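Local coordinates for protein ALDH21) (Physcomitrella patens subsp. patens, PDB 5MZ5) that oxidises succinic semialdehyde with NADP(+) as cofactor, as a plant member of the aldehyde dehydrogenase family, at residues 81-95 against 232-244. Residues are numbered along the deposited sequence; the frame is centred on the assembly and turned at random.
Sequences AIDAAVAAAPAMAAM and EELPLGAFSILPV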
loop_
_atom_site.group_PDB
_atom_site.type_symbol
_atom_site.label_atom_id
_atom_site.label_comp_id
_atom_site.label_asym_id
_atom_site.label_seq_id
_atom_site.Cartn_x
_atom_site.Cartn_y
_atom_site.Cartn_z
ATOM N N ALA A 81 33.060 -20.480 -0.127
ATOM C CA ALA A 81 31.653 -20.239 -0.453
ATOM C C ALA A 81 31.205 -18.885 0.064
ATOM O O ALA A 81 30.571 -18.118 -0.675
ATOM C CB ALA A 81 30.776 -21.349 0.122
ATOM N N ILE A 82 31.542 -18.591 1.333
ATOM C CA ILE A 82 31.174 -17.323 1.963
ATOM C C ILE A 82 31.925 -16.140 1.291
ATOM O O ILE A 82 31.296 -15.119 0.992
ATOM C CB ILE A 82 31.313 -17.353 3.517
ATOM C CG1 ILE A 82 30.546 -18.545 4.136
ATOM C CG2 ILE A 82 30.808 -16.044 4.099
ATOM C CD1 ILE A 82 30.916 -18.918 5.619
ATOM N N ASP A 83 33.247 -16.298 1.018
ATOM C CA ASP A 83 34.031 -15.268 0.315
ATOM C C ASP A 83 33.438 -14.959 -1.068
ATOM O O ASP A 83 33.388 -13.792 -1.458
ATOM C CB ASP A 83 35.504 -15.681 0.170
ATOM C CG ASP A 83 36.323 -15.511 1.427
ATOM O OD1 ASP A 83 35.948 -14.669 2.271
ATOM O OD2 ASP A 83 37.351 -16.206 1.562
ATOM N N ALA A 84 33.023 -16.011 -1.805
ATOM C CA ALA A 84 32.429 -15.887 -3.134
ATOM C C ALA A 84 31.077 -15.172 -3.086
ATOM O O ALA A 84 30.802 -14.386 -3.980
ATOM C CB ALA A 84 32.289 -17.255 -3.784
ATOM N N ALA A 85 30.264 -15.408 -2.013
ATOM C CA ALA A 85 28.961 -14.765 -1.795
ATOM C C ALA A 85 29.156 -13.267 -1.528
ATOM O O ALA A 85 28.450 -12.453 -2.111
ATOM C CB ALA A 85 28.212 -15.434 -0.644
ATOM N N VAL A 86 30.138 -12.909 -0.677
ATOM C CA VAL A 86 30.515 -11.518 -0.389
ATOM C C VAL A 86 30.960 -10.838 -1.710
ATOM O O VAL A 86 30.487 -9.746 -2.023
ATOM C CB VAL A 86 31.611 -11.426 0.716
ATOM C CG1 VAL A 86 32.183 -10.000 0.840
ATOM C CG2 VAL A 86 31.077 -11.913 2.065
ATOM N N ALA A 87 31.820 -11.517 -2.503
ATOM C CA ALA A 87 32.324 -10.975 -3.767
ATOM C C ALA A 87 31.243 -10.862 -4.847
ATOM O O ALA A 87 31.324 -9.951 -5.672
ATOM C CB ALA A 87 33.511 -11.778 -4.264
ATOM N N ALA A 88 30.199 -11.727 -4.801
ATOM C CA ALA A 88 29.088 -11.681 -5.753
ATOM C C ALA A 88 27.980 -10.691 -5.358
ATOM O O ALA A 88 27.141 -10.377 -6.197
ATOM C CB ALA A 88 28.496 -13.070 -5.944
ATOM N N ALA A 89 27.953 -10.226 -4.098
ATOM C CA ALA A 89 26.914 -9.302 -3.600
ATOM C C ALA A 89 26.742 -8.034 -4.477
ATOM O O ALA A 89 25.594 -7.790 -4.864
ATOM C CB ALA A 89 27.138 -8.947 -2.127
ATOM N N PRO A 90 27.820 -7.306 -4.924
ATOM C CA PRO A 90 27.590 -6.143 -5.815
ATOM C C PRO A 90 26.942 -6.487 -7.162
ATOM O O PRO A 90 26.041 -5.765 -7.584
ATOM C CB PRO A 90 28.989 -5.525 -5.976
ATOM C CG PRO A 90 29.767 -6.034 -4.772
ATOM C CD PRO A 90 29.255 -7.416 -4.566
ATOM N N ALA A 91 27.367 -7.586 -7.826
ATOM C CA ALA A 91 26.747 -7.981 -9.101
ATOM C C ALA A 91 25.296 -8.466 -8.909
ATOM O O ALA A 91 24.466 -8.234 -9.777
ATOM C CB ALA A 91 27.581 -9.032 -9.820
ATOM N N MET A 92 24.993 -9.094 -7.758
ATOM C CA MET A 92 23.637 -9.540 -7.405
ATOM C C MET A 92 22.733 -8.297 -7.252
ATOM O O MET A 92 21.647 -8.252 -7.832
ATOM C CB MET A 92 23.649 -10.339 -6.086
ATOM C CG MET A 92 24.136 -11.772 -6.221
ATOM S SD MET A 92 23.001 -12.756 -7.195
ATOM C CE MET A 92 21.825 -13.212 -6.001
ATOM N N ALA A 93 23.236 -7.267 -6.521
ATOM C CA ALA A 93 22.560 -5.992 -6.263
ATOM C C ALA A 93 22.403 -5.120 -7.529
ATOM O O ALA A 93 21.473 -4.325 -7.585
ATOM C CB ALA A 93 23.293 -5.229 -5.164
ATOM N N ALA A 94 23.278 -5.289 -8.545
ATOM C CA ALA A 94 23.254 -4.550 -9.819
ATOM C C ALA A 94 22.377 -5.215 -10.909
ATOM O O ALA A 94 22.137 -4.604 -11.943
ATOM C CB ALA A 94 24.677 -4.328 -10.349
ATOM N N MET A 95 21.925 -6.458 -10.704
ATOM C CA MET A 95 21.047 -7.126 -11.672
ATOM C C MET A 95 19.756 -6.302 -11.858
ATOM O O MET A 95 19.212 -5.753 -10.884
ATOM C CB MET A 95 20.613 -8.498 -11.133
ATOM C CG MET A 95 21.693 -9.553 -11.166
ATOM S SD MET A 95 21.136 -11.051 -10.347
ATOM C CE MET A 95 20.202 -11.856 -11.687
ATOM N N GLU A 232 22.714 -18.567 -16.752
ATOM C CA GLU A 232 23.718 -17.570 -17.131
ATOM C C GLU A 232 23.498 -16.189 -16.502
ATOM O O GLU A 232 24.485 -15.527 -16.185
ATOM C CB GLU A 232 23.860 -17.475 -18.666
ATOM C CG GLU A 232 22.567 -17.152 -19.418
ATOM C CD GLU A 232 21.743 -18.322 -19.939
ATOM O OE1 GLU A 232 21.374 -19.217 -19.142
ATOM O OE2 GLU A 232 21.428 -18.314 -21.151
ATOM N N GLU A 233 22.219 -15.764 -16.313
ATOM C CA GLU A 233 21.827 -14.481 -15.701
ATOM C C GLU A 233 22.300 -14.363 -14.248
ATOM O O GLU A 233 22.512 -13.252 -13.762
ATOM C CB GLU A 233 20.296 -14.302 -15.712
ATOM C CG GLU A 233 19.682 -13.977 -17.062
ATOM C CD GLU A 233 19.182 -15.154 -17.874
ATOM O OE1 GLU A 233 19.706 -16.279 -17.703
ATOM O OE2 GLU A 233 18.285 -14.936 -18.720
ATOM N N LEU A 234 22.437 -15.501 -13.554
ATOM C CA LEU A 234 22.849 -15.523 -12.159
ATOM C C LEU A 234 24.366 -15.363 -12.027
ATOM O O LEU A 234 25.099 -16.194 -12.550
ATOM C CB LEU A 234 22.315 -16.799 -11.476
ATOM C CG LEU A 234 22.143 -16.769 -9.958
ATOM C CD1 LEU A 234 21.165 -15.664 -9.510
ATOM C CD2 LEU A 234 21.688 -18.127 -9.461
ATOM N N PRO A 235 24.860 -14.254 -11.408
ATOM C CA PRO A 235 26.322 -14.047 -11.297
ATOM C C PRO A 235 27.088 -15.208 -10.652
ATOM O O PRO A 235 26.540 -15.915 -9.814
ATOM C CB PRO A 235 26.437 -12.771 -10.448
ATOM C CG PRO A 235 25.132 -12.052 -10.659
ATOM C CD PRO A 235 24.117 -13.147 -10.768
ATOM N N LEU A 236 28.361 -15.385 -11.037
ATOM C CA LEU A 236 29.231 -16.418 -10.470
ATOM C C LEU A 236 29.460 -16.149 -8.974
ATOM O O LEU A 236 29.746 -15.018 -8.581
ATOM C CB LEU A 236 30.561 -16.452 -11.227
ATOM C CG LEU A 236 31.454 -17.651 -10.947
ATOM C CD1 LEU A 236 30.916 -18.909 -11.654
ATOM C CD2 LEU A 236 32.902 -17.345 -11.361
ATOM N N GLY A 237 29.262 -17.176 -8.160
ATOM C CA GLY A 237 29.390 -17.077 -6.710
ATOM C C GLY A 237 28.136 -16.640 -5.979
ATOM O O GLY A 237 28.170 -16.492 -4.758
ATOM N N ALA A 238 27.010 -16.445 -6.707
ATOM C CA ALA A 238 25.705 -16.040 -6.142
ATOM C C ALA A 238 25.148 -17.110 -5.191
ATOM O O ALA A 238 24.333 -16.810 -4.301
ATOM C CB ALA A 238 24.714 -15.802 -7.261
ATOM N N PHE A 239 25.536 -18.363 -5.414
ATOM C CA PHE A 239 25.039 -19.437 -4.571
ATOM C C PHE A 239 26.060 -20.523 -4.321
ATOM O O PHE A 239 26.940 -20.779 -5.144
ATOM C CB PHE A 239 23.730 -20.039 -5.148
ATOM C CG PHE A 239 23.908 -21.024 -6.280
ATOM C CD1 PHE A 239 24.081 -20.583 -7.591
ATOM C CD2 PHE A 239 23.960 -22.393 -6.031
ATOM C CE1 PHE A 239 24.283 -21.495 -8.632
ATOM C CE2 PHE A 239 24.156 -23.301 -7.075
ATOM C CZ PHE A 239 24.323 -22.847 -8.366
ATOM N N SER A 240 25.890 -21.180 -3.177
ATOM C CA SER A 240 26.594 -22.375 -2.753
ATOM C C SER A 240 25.569 -23.213 -2.008
ATOM O O SER A 240 24.766 -22.663 -1.255
ATOM C CB SER A 240 27.777 -22.046 -1.853
ATOM O OG SER A 240 28.872 -21.592 -2.628
ATOM N N ILE A 241 25.552 -24.517 -2.282
ATOM C CA ILE A 241 24.675 -25.502 -1.627
ATOM C C ILE A 241 25.595 -26.638 -1.172
ATOM O O ILE A 241 26.100 -27.403 -2.001
ATOM C CB ILE A 241 23.455 -25.981 -2.477
ATOM C CG1 ILE A 241 22.592 -24.775 -2.946
ATOM C CG2 ILE A 241 22.596 -27.038 -1.691
ATOM C CD1 ILE A 241 21.641 -25.081 -4.031
ATOM N N LEU A 242 25.885 -26.656 0.142
ATOM C CA LEU A 242 26.814 -27.601 0.751
ATOM C C LEU A 242 26.242 -28.366 1.968
ATOM O O LEU A 242 26.027 -27.757 3.021
ATOM C CB LEU A 242 28.127 -26.907 1.191
ATOM C CG LEU A 242 28.609 -25.650 0.478
ATOM C CD1 LEU A 242 29.250 -24.693 1.474
ATOM C CD2 LEU A 242 29.630 -25.999 -0.603
ATOM N N PRO A 243 26.036 -29.700 1.866
ATOM C CA PRO A 243 25.687 -30.488 3.068
ATOM C C PRO A 243 26.961 -30.465 3.929
ATOM O O PRO A 243 28.072 -30.658 3.420
ATOM C CB PRO A 243 25.384 -31.891 2.509
ATOM C CG PRO A 243 25.325 -31.711 1.007
ATOM C CD PRO A 243 26.239 -30.582 0.705
ATOM N N VAL A 244 26.822 -30.077 5.186
ATOM C CA VAL A 244 27.991 -29.842 6.039
ATOM C C VAL A 244 28.004 -30.773 7.267
ATOM O O VAL A 244 26.946 -31.113 7.832
ATOM C CB VAL A 244 28.054 -28.307 6.381
ATOM C CG1 VAL A 244 28.935 -27.990 7.572
ATOM C CG2 VAL A 244 28.504 -27.496 5.170
HETATM O O HOH W 1 28.884 -18.869 -2.711
HETATM O O HOH W 2 32.076 -14.567 -6.314
#
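In the Rossmann-type cofactor-binding domain, the type II turn Pro-235 to Ala-238, which leads into sheet strand 239-241, packs against the alanine-rich face of helix 75-94. Strand 239-241 pairs with strand 209-212 on one side and bonds to Phe-43 and Ser-46 as well. Gly-237 comes closest: its CA lies 4.8 Å from that of Ala-84. It takes the third position of the turn with a positive phi (87°), where glycine is common, and having no side chain lets the turn lie close to the helix. Ala-88 CB sits 3.5 Å from Leu-236 O, a small methyl over the turn's peptides, while Ala-85 CA offers a C-H to Gly-237 O.

Farther along the helix, Pro-235 presents its ring to Ala-91 and two methionines. In Met-92 the bend at chi2 (-67°) brings SD to Ala-238 CB at 3.5 Å and Pro-235 CD at 3.8 Å, and chi3 (-84°) sets CE near the same Ala-238 methyl; this unbranched, bendable chain fits between Leu-234, Pro-235 and Ala-238. Met-95 SD rests against the CD corner of the Pro-235 ring at 3.7 Å, and its bend at chi3 brings CE beside Glu-233 O. The carboxylate of Glu-233 instead forms a salt bridge with Lys-106.

Toward the strand, Ala-81 CB packs on Ser-240 and Leu-242 CD1, the leucine lying near the NADP(+)-binding Lys-212. No direct hydrogen bond joins the segments; water mediates instead. One water links Ala-84 O to Leu-236 O. A second donates to Ala-81 O and Gly-237 O and accepts from Ser-240 OG at 2.7 Å, the same hydroxyl oxygen that is hydrogen-bonded to Ala-45 N.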